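Local coordinates for protein glycoside Hydrolase (Bacteroides plebeius, PDB 5T3B) that probably hydrolyses glycosidic bonds in polysaccharides, as a family 50 glycoside hydrolase from a gut bacterium, at residues 197-202 with 225-230; 266-271 with 276-281. All blocks are in the same frame, centred on the assembly; numbering follows the deposited sequence.

Contact 1. Residues 197-202 with 225-230; sequences AEFKNS and DEWCKE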
loop_
_atom_site.group_PDB
_atom_site.type_symbol
_atom_site.label_atom_id
_atom_site.label_comp_id
_atom_site.label_asym_id
_atom_site.label_seq_id
_atom_site.Cartn_x
_atom_site.Cartn_y
_atom_site.Cartn_z
ATOM N N ALA A 197 -18.924 3.808 -0.119
ATOM C CA ALA A 197 -19.588 5.091 0.125
ATOM C C ALA A 197 -20.279 5.597 -1.096
ATOM O O ALA A 197 -21.396 6.156 -1.009
ATOM C CB ALA A 197 -18.625 6.113 0.690
ATOM N N GLU A 198 -19.626 5.495 -2.277
ATOM C CA GLU A 198 -20.249 5.993 -3.481
ATOM C C GLU A 198 -21.512 5.175 -3.834
ATOM O O GLU A 198 -22.492 5.733 -4.365
ATOM C CB GLU A 198 -19.252 6.058 -4.619
ATOM C CG GLU A 198 -18.252 7.175 -4.398
ATOM C CD GLU A 198 -18.822 8.592 -4.486
ATOM O OE1 GLU A 198 -19.876 8.771 -4.969
ATOM O OE2 GLU A 198 -18.158 9.551 -4.080
ATOM N N PHE A 199 -21.453 3.861 -3.631
ATOM C CA PHE A 199 -22.637 3.027 -3.863
ATOM C C PHE A 199 -23.794 3.475 -2.959
ATOM O O PHE A 199 -24.929 3.661 -3.419
ATOM C CB PHE A 199 -22.284 1.544 -3.603
ATOM C CG PHE A 199 -23.463 0.617 -3.632
ATOM C CD1 PHE A 199 -24.043 0.266 -4.853
ATOM C CD2 PHE A 199 -23.901 0.012 -2.515
ATOM C CE1 PHE A 199 -25.090 -0.612 -4.881
ATOM C CE2 PHE A 199 -24.949 -0.863 -2.560
ATOM C CZ PHE A 199 -25.543 -1.156 -3.746
ATOM N N LYS A 200 -23.477 3.636 -1.678
ATOM C CA LYS A 200 -24.478 4.096 -0.685
ATOM C C LYS A 200 -25.113 5.390 -1.154
ATOM O O LYS A 200 -26.340 5.549 -1.165
ATOM C CB LYS A 200 -23.808 4.310 0.671
ATOM C CG LYS A 200 -24.690 5.065 1.618
ATOM C CD LYS A 200 -23.875 5.530 2.796
ATOM C CE LYS A 200 -24.566 6.609 3.589
ATOM N NZ LYS A 200 -24.225 7.963 3.066
ATOM N N ASN A 201 -24.274 6.330 -1.556
ATOM C CA ASN A 201 -24.767 7.644 -2.033
ATOM C C ASN A 201 -25.596 7.542 -3.312
ATOM O O ASN A 201 -26.693 8.134 -3.404
ATOM C CB ASN A 201 -23.592 8.589 -2.211
ATOM C CG ASN A 201 -23.043 9.080 -0.865
ATOM O OD1 ASN A 201 -23.727 9.002 0.201
ATOM N ND2 ASN A 201 -21.826 9.629 -0.889
ATOM N N SER A 202 -25.142 6.686 -4.232
ATOM C CA SER A 202 -25.885 6.457 -5.490
ATOM C C SER A 202 -27.283 5.870 -5.236
ATOM O O SER A 202 -28.264 6.236 -5.907
ATOM C CB SER A 202 -25.068 5.570 -6.470
ATOM O OG SER A 202 -25.774 5.337 -7.677
ATOM N N ASP A 225 -23.329 -5.354 -7.869
ATOM C CA ASP A 225 -22.485 -5.754 -8.993
ATOM C C ASP A 225 -22.682 -4.818 -10.201
ATOM O O ASP A 225 -21.710 -4.422 -10.857
ATOM C CB ASP A 225 -22.795 -7.174 -9.461
ATOM C CG ASP A 225 -22.315 -8.280 -8.576
ATOM O OD1 ASP A 225 -21.700 -8.077 -7.585
ATOM O OD2 ASP A 225 -22.722 -9.478 -8.831
ATOM N N GLU A 226 -23.937 -4.496 -10.492
ATOM C CA GLU A 226 -24.216 -3.628 -11.585
ATOM C C GLU A 226 -23.697 -2.196 -11.409
ATOM O O GLU A 226 -23.223 -1.547 -12.347
ATOM C CB GLU A 226 -25.712 -3.582 -11.917
ATOM C CG GLU A 226 -26.091 -2.745 -13.119
ATOM C CD GLU A 226 -25.315 -3.019 -14.430
ATOM O OE1 GLU A 226 -24.972 -4.206 -14.745
ATOM O OE2 GLU A 226 -25.017 -1.980 -15.123
ATOM N N TRP A 227 -23.826 -1.706 -10.181
ATOM C CA TRP A 227 -23.369 -0.384 -9.869
ATOM C C TRP A 227 -21.825 -0.298 -10.096
ATOM O O TRP A 227 -21.325 0.667 -10.674
ATOM C CB TRP A 227 -23.723 0.042 -8.431
ATOM C CG TRP A 227 -23.130 1.371 -8.096
ATOM C CD1 TRP A 227 -23.660 2.581 -8.357
ATOM C CD2 TRP A 227 -21.855 1.618 -7.562
ATOM N NE1 TRP A 227 -22.810 3.573 -7.986
ATOM C CE2 TRP A 227 -21.678 2.995 -7.522
ATOM C CE3 TRP A 227 -20.835 0.807 -7.101
ATOM C CZ2 TRP A 227 -20.469 3.586 -7.069
ATOM C CZ3 TRP A 227 -19.642 1.399 -6.645
ATOM C CH2 TRP A 227 -19.475 2.759 -6.666
ATOM N N CYS A 228 -21.103 -1.343 -9.680
ATOM C CA CYS A 228 -19.670 -1.308 -9.920
ATOM C C CYS A 228 -19.351 -1.159 -11.413
ATOM O O CYS A 228 -18.428 -0.437 -11.823
ATOM C CB CYS A 228 -18.997 -2.567 -9.300
ATOM S SG CYS A 228 -18.873 -2.595 -7.538
ATOM N N LYS A 229 -20.067 -1.942 -12.243
ATOM C CA LYS A 229 -19.861 -1.839 -13.708
ATOM C C LYS A 229 -20.069 -0.392 -14.200
ATOM O O LYS A 229 -19.304 0.139 -14.998
ATOM C CB LYS A 229 -20.740 -2.848 -14.434
ATOM C CG LYS A 229 -20.247 -4.280 -14.280
ATOM C CD LYS A 229 -21.153 -5.331 -14.824
ATOM C CE LYS A 229 -20.550 -6.707 -14.676
ATOM N NZ LYS A 229 -21.439 -7.694 -15.307
ATOM N N GLU A 230 -21.156 0.220 -13.779
ATOM C CA GLU A 230 -21.483 1.577 -14.162
ATOM C C GLU A 230 -20.425 2.550 -13.690
ATOM O O GLU A 230 -20.013 3.423 -14.431
ATOM C CB GLU A 230 -22.875 1.950 -13.675
ATOM C CG GLU A 230 -23.957 1.147 -14.370
ATOM C CD GLU A 230 -25.351 1.395 -13.841
ATOM O OE1 GLU A 230 -25.539 2.357 -13.033
ATOM O OE2 GLU A 230 -26.286 0.613 -14.224
#
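Trp227 lies against Phe199, joining two helices at the periphery of the chain: an indole from helix 224-232 packs on the flank of helix 195-203. The short segments cross at 104° with their axes 10.8 Å apart. Just ahead of the second segment, Trp224 meets Phe199 edge-to-face, and Leu218 and Tyr221 of the intervening loop touch the same phenyl. At Trp227, CG lies anti to the backbone N (chi1 175°), which carries the ring out from its own helix: Phe199 CA sits 3.8 Å above the indole plane, over its centre. Phe199 CB is 3.9 Å from the centroid of the six-membered ring of Trp227 and near its normal, a CH-pi contact. The phenyl turns its edge to the five-membered ring in an offset edge-to-face pair, planes at 68°, and Phe199 CD1 comes to 3.5 Å from Trp227 CG. Obliquely to the indole, Glu198 CB approaches Trp227 CZ2 at 3.7 Å and Ser202 CB approaches Trp227 NE1 at 3.4 Å. Farther along, Tyr231 stacks on Trp227, extending the aromatic cluster. Ser202 OG is near Trp227 NE1 but badly angled. Cohesion therefore rests on dispersion and CH-pi contact, with no hydrogen bond between the two segments to fix direction.

Contact 2. Residues 266-271 with 276-281; sequences DRFLKI and DPAYIA
Phe268 and Ala278 meet face to methyl: Ala278 CB stands 3.7 Å above the phenyl plane, displaced toward the rim, and its direction from the ring centroid is 22° off the normal, which identifies a CH-pi contact. Phe268 CD2 is also 3.3 Å from Ala278 O, so this side of the ring meets both the methyl and the carbonyl of one residue. Tyr279 is turned differently. With CG anti to the backbone N (chi1 169°), its ring presents an edge to the carbonyls of Phe268 and Leu269: Phe268 O lies near the ring plane, 3.5 Å from Tyr279 CD1, and Leu269 O is 3.4 Å from Tyr279 CE1. These are contacts of aromatic C-H edges with carbonyl oxygens, and no conventional hydrogen bond joins the segments. Ile271 divides its two branches, CD1 reaching Ala278 CB at 3.9 Å while CG2 packs against Asp276, whose side chain it crosses at about a right angle. Asp276 is the N-cap of helix 277-288; its OD1 accepts from Ala278 N at 2.9 Å, on the anti side and somewhat out of the carboxylate plane, and so ties down the turn that carries the methyl. Cut back to an alanine, Phe268 would probably no longer cover Ala278 CB, leaving a gap over that methyl. Around the short connection between helix 264-269 and helix 277-288, Phe306 of helix 300-324 meets the Phe268 ring with planes at about 80°, while Ala282 and Met286, farther along helix 277-288, pack against Leu269.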
loop_
_atom_site.group_PDB
_atom_site.type_symbol
_atom_site.label_atom_id
_atom_site.label_comp_id
_atom_site.label_asym_id
_atom_site.label_seq_id
_atom_site.Cartn_x
_atom_site.Cartn_y
_atom_site.Cartn_z
ATOM N N ASP A 266 -20.726 -11.151 14.189
ATOM C CA ASP A 266 -21.507 -10.796 15.382
ATOM C C ASP A 266 -22.289 -9.497 15.203
ATOM O O ASP A 266 -23.500 -9.416 15.482
ATOM C CB ASP A 266 -20.614 -10.591 16.596
ATOM C CG ASP A 266 -19.987 -11.858 17.108
ATOM O OD1 ASP A 266 -20.203 -12.941 16.569
ATOM O OD2 ASP A 266 -19.242 -11.734 18.103
ATOM N N ARG A 267 -21.604 -8.479 14.672
ATOM C CA ARG A 267 -22.248 -7.183 14.470
ATOM C C ARG A 267 -23.380 -7.269 13.416
ATOM O O ARG A 267 -24.430 -6.653 13.613
ATOM C CB ARG A 267 -21.250 -6.050 14.114
ATOM C CG ARG A 267 -20.531 -5.414 15.323
ATOM C CD ARG A 267 -19.377 -4.468 14.939
ATOM N NE ARG A 267 -18.324 -5.153 14.121
ATOM C CZ ARG A 267 -17.490 -4.556 13.273
ATOM N NH1 ARG A 267 -17.523 -3.285 13.056
ATOM N NH2 ARG A 267 -16.577 -5.266 12.691
ATOM N N PHE A 268 -23.212 -8.057 12.344
ATOM C CA PHE A 268 -24.263 -8.157 11.361
ATOM C C PHE A 268 -25.490 -8.825 11.997
ATOM O O PHE A 268 -26.597 -8.406 11.747
ATOM C CB PHE A 268 -23.839 -8.941 10.131
ATOM C CG PHE A 268 -23.044 -8.169 9.118
ATOM C CD1 PHE A 268 -22.302 -7.041 9.409
ATOM C CD2 PHE A 268 -23.064 -8.575 7.817
ATOM C CE1 PHE A 268 -21.618 -6.351 8.445
ATOM C CE2 PHE A 268 -22.293 -7.935 6.873
ATOM C CZ PHE A 268 -21.544 -6.826 7.185
ATOM N N LEU A 269 -25.241 -9.839 12.814
ATOM C CA LEU A 269 -26.375 -10.569 13.417
ATOM C C LEU A 269 -27.142 -9.724 14.393
ATOM O O LEU A 269 -28.310 -10.043 14.699
ATOM C CB LEU A 269 -25.891 -11.860 14.067
ATOM C CG LEU A 269 -25.425 -12.992 13.104
ATOM C CD1 LEU A 269 -24.728 -14.097 13.872
ATOM C CD2 LEU A 269 -26.564 -13.501 12.271
ATOM N N LYS A 270 -26.453 -8.727 14.970
ATOM C CA LYS A 270 -27.092 -7.801 15.929
ATOM C C LYS A 270 -27.723 -6.533 15.306
ATOM O O LYS A 270 -28.297 -5.717 15.994
ATOM C CB LYS A 270 -26.098 -7.461 17.053
ATOM C CG LYS A 270 -25.645 -8.616 17.918
ATOM C CD LYS A 270 -26.789 -9.282 18.673
ATOM C CE LYS A 270 -26.384 -9.789 20.051
ATOM N NZ LYS A 270 -27.629 -10.049 20.818
ATOM N N ILE A 271 -27.682 -6.418 13.980
ATOM C CA ILE A 271 -28.352 -5.310 13.284
ATOM C C ILE A 271 -29.838 -5.375 13.632
ATOM O O ILE A 271 -30.433 -6.444 13.543
ATOM C CB ILE A 271 -28.149 -5.382 11.763
ATOM C CG1 ILE A 271 -26.681 -5.080 11.392
ATOM C CG2 ILE A 271 -29.050 -4.384 11.091
ATOM C CD1 ILE A 271 -26.418 -5.398 9.942
ATOM N N ASP A 276 -32.565 -5.704 6.837
ATOM C CA ASP A 276 -31.282 -5.268 6.274
ATOM C C ASP A 276 -30.648 -6.440 5.510
ATOM O O ASP A 276 -30.422 -7.473 6.130
ATOM C CB ASP A 276 -30.385 -4.792 7.396
ATOM C CG ASP A 276 -29.185 -3.982 6.913
ATOM O OD1 ASP A 276 -28.497 -4.426 5.962
ATOM O OD2 ASP A 276 -28.934 -2.904 7.539
ATOM N N PRO A 277 -30.298 -6.261 4.204
ATOM C CA PRO A 277 -29.614 -7.336 3.483
ATOM C C PRO A 277 -28.363 -7.889 4.200
ATOM O O PRO A 277 -28.041 -9.084 4.045
ATOM C CB PRO A 277 -29.297 -6.732 2.125
ATOM C CG PRO A 277 -30.470 -5.752 1.944
ATOM C CD PRO A 277 -30.593 -5.140 3.309
ATOM N N ALA A 278 -27.646 -7.037 4.933
ATOM C CA ALA A 278 -26.472 -7.499 5.684
ATOM C C ALA A 278 -26.855 -8.466 6.800
ATOM O O ALA A 278 -26.165 -9.483 6.963
ATOM C CB ALA A 278 -25.696 -6.317 6.254
ATOM N N TYR A 279 -27.949 -8.171 7.524
ATOM C CA TYR A 279 -28.429 -9.106 8.497
ATOM C C TYR A 279 -28.858 -10.411 7.810
ATOM O O TYR A 279 -28.512 -11.531 8.244
ATOM C CB TYR A 279 -29.619 -8.515 9.297
ATOM C CG TYR A 279 -30.230 -9.655 10.103
ATOM C CD1 TYR A 279 -29.613 -10.095 11.283
ATOM C CD2 TYR A 279 -31.353 -10.338 9.648
ATOM C CE1 TYR A 279 -30.067 -11.188 11.976
ATOM C CE2 TYR A 279 -31.824 -11.446 10.333
ATOM C CZ TYR A 279 -31.188 -11.857 11.505
ATOM O OH TYR A 279 -31.638 -12.955 12.175
ATOM N N ILE A 280 -29.645 -10.250 6.750
ATOM C CA ILE A 280 -30.176 -11.422 6.032
ATOM C C ILE A 280 -29.045 -12.393 5.614
ATOM O O ILE A 280 -29.095 -13.613 5.791
ATOM C CB ILE A 280 -31.079 -11.009 4.868
ATOM C CG1 ILE A 280 -32.360 -10.275 5.413
ATOM C CG2 ILE A 280 -31.380 -12.194 3.935
ATOM C CD1 ILE A 280 -33.124 -9.516 4.343
ATOM N N ALA A 281 -27.977 -11.792 5.067
ATOM C CA ALA A 281 -26.854 -12.556 4.607
ATOM C C ALA A 281 -26.114 -13.284 5.741
ATOM O O ALA A 281 -25.716 -14.471 5.618
ATOM C CB ALA A 281 -25.855 -11.696 3.842
#

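In the fold
Contact 1 closes before contact 2 opens, so the two lie in series along the chain, with helix 224-232 of the first followed directly by helix 264-269 of the second. Their centres are about 20 Å apart and their nearest atoms about 9 Å, so they do not touch, yet both sit on the same side of the chain's centre, 24 and 30 Å from it. Helix 300-324 passes both: its Ala317 and Ala321 pack against Cys228 near contact 1, and its Phe306 meets Phe268 in contact 2. Tyr221 provides a second link, touching Phe199 and making a weak hydrogen bond to Asp276. The evidence points to one helical region, set to the side of the chain's centre, with two separate packing centres.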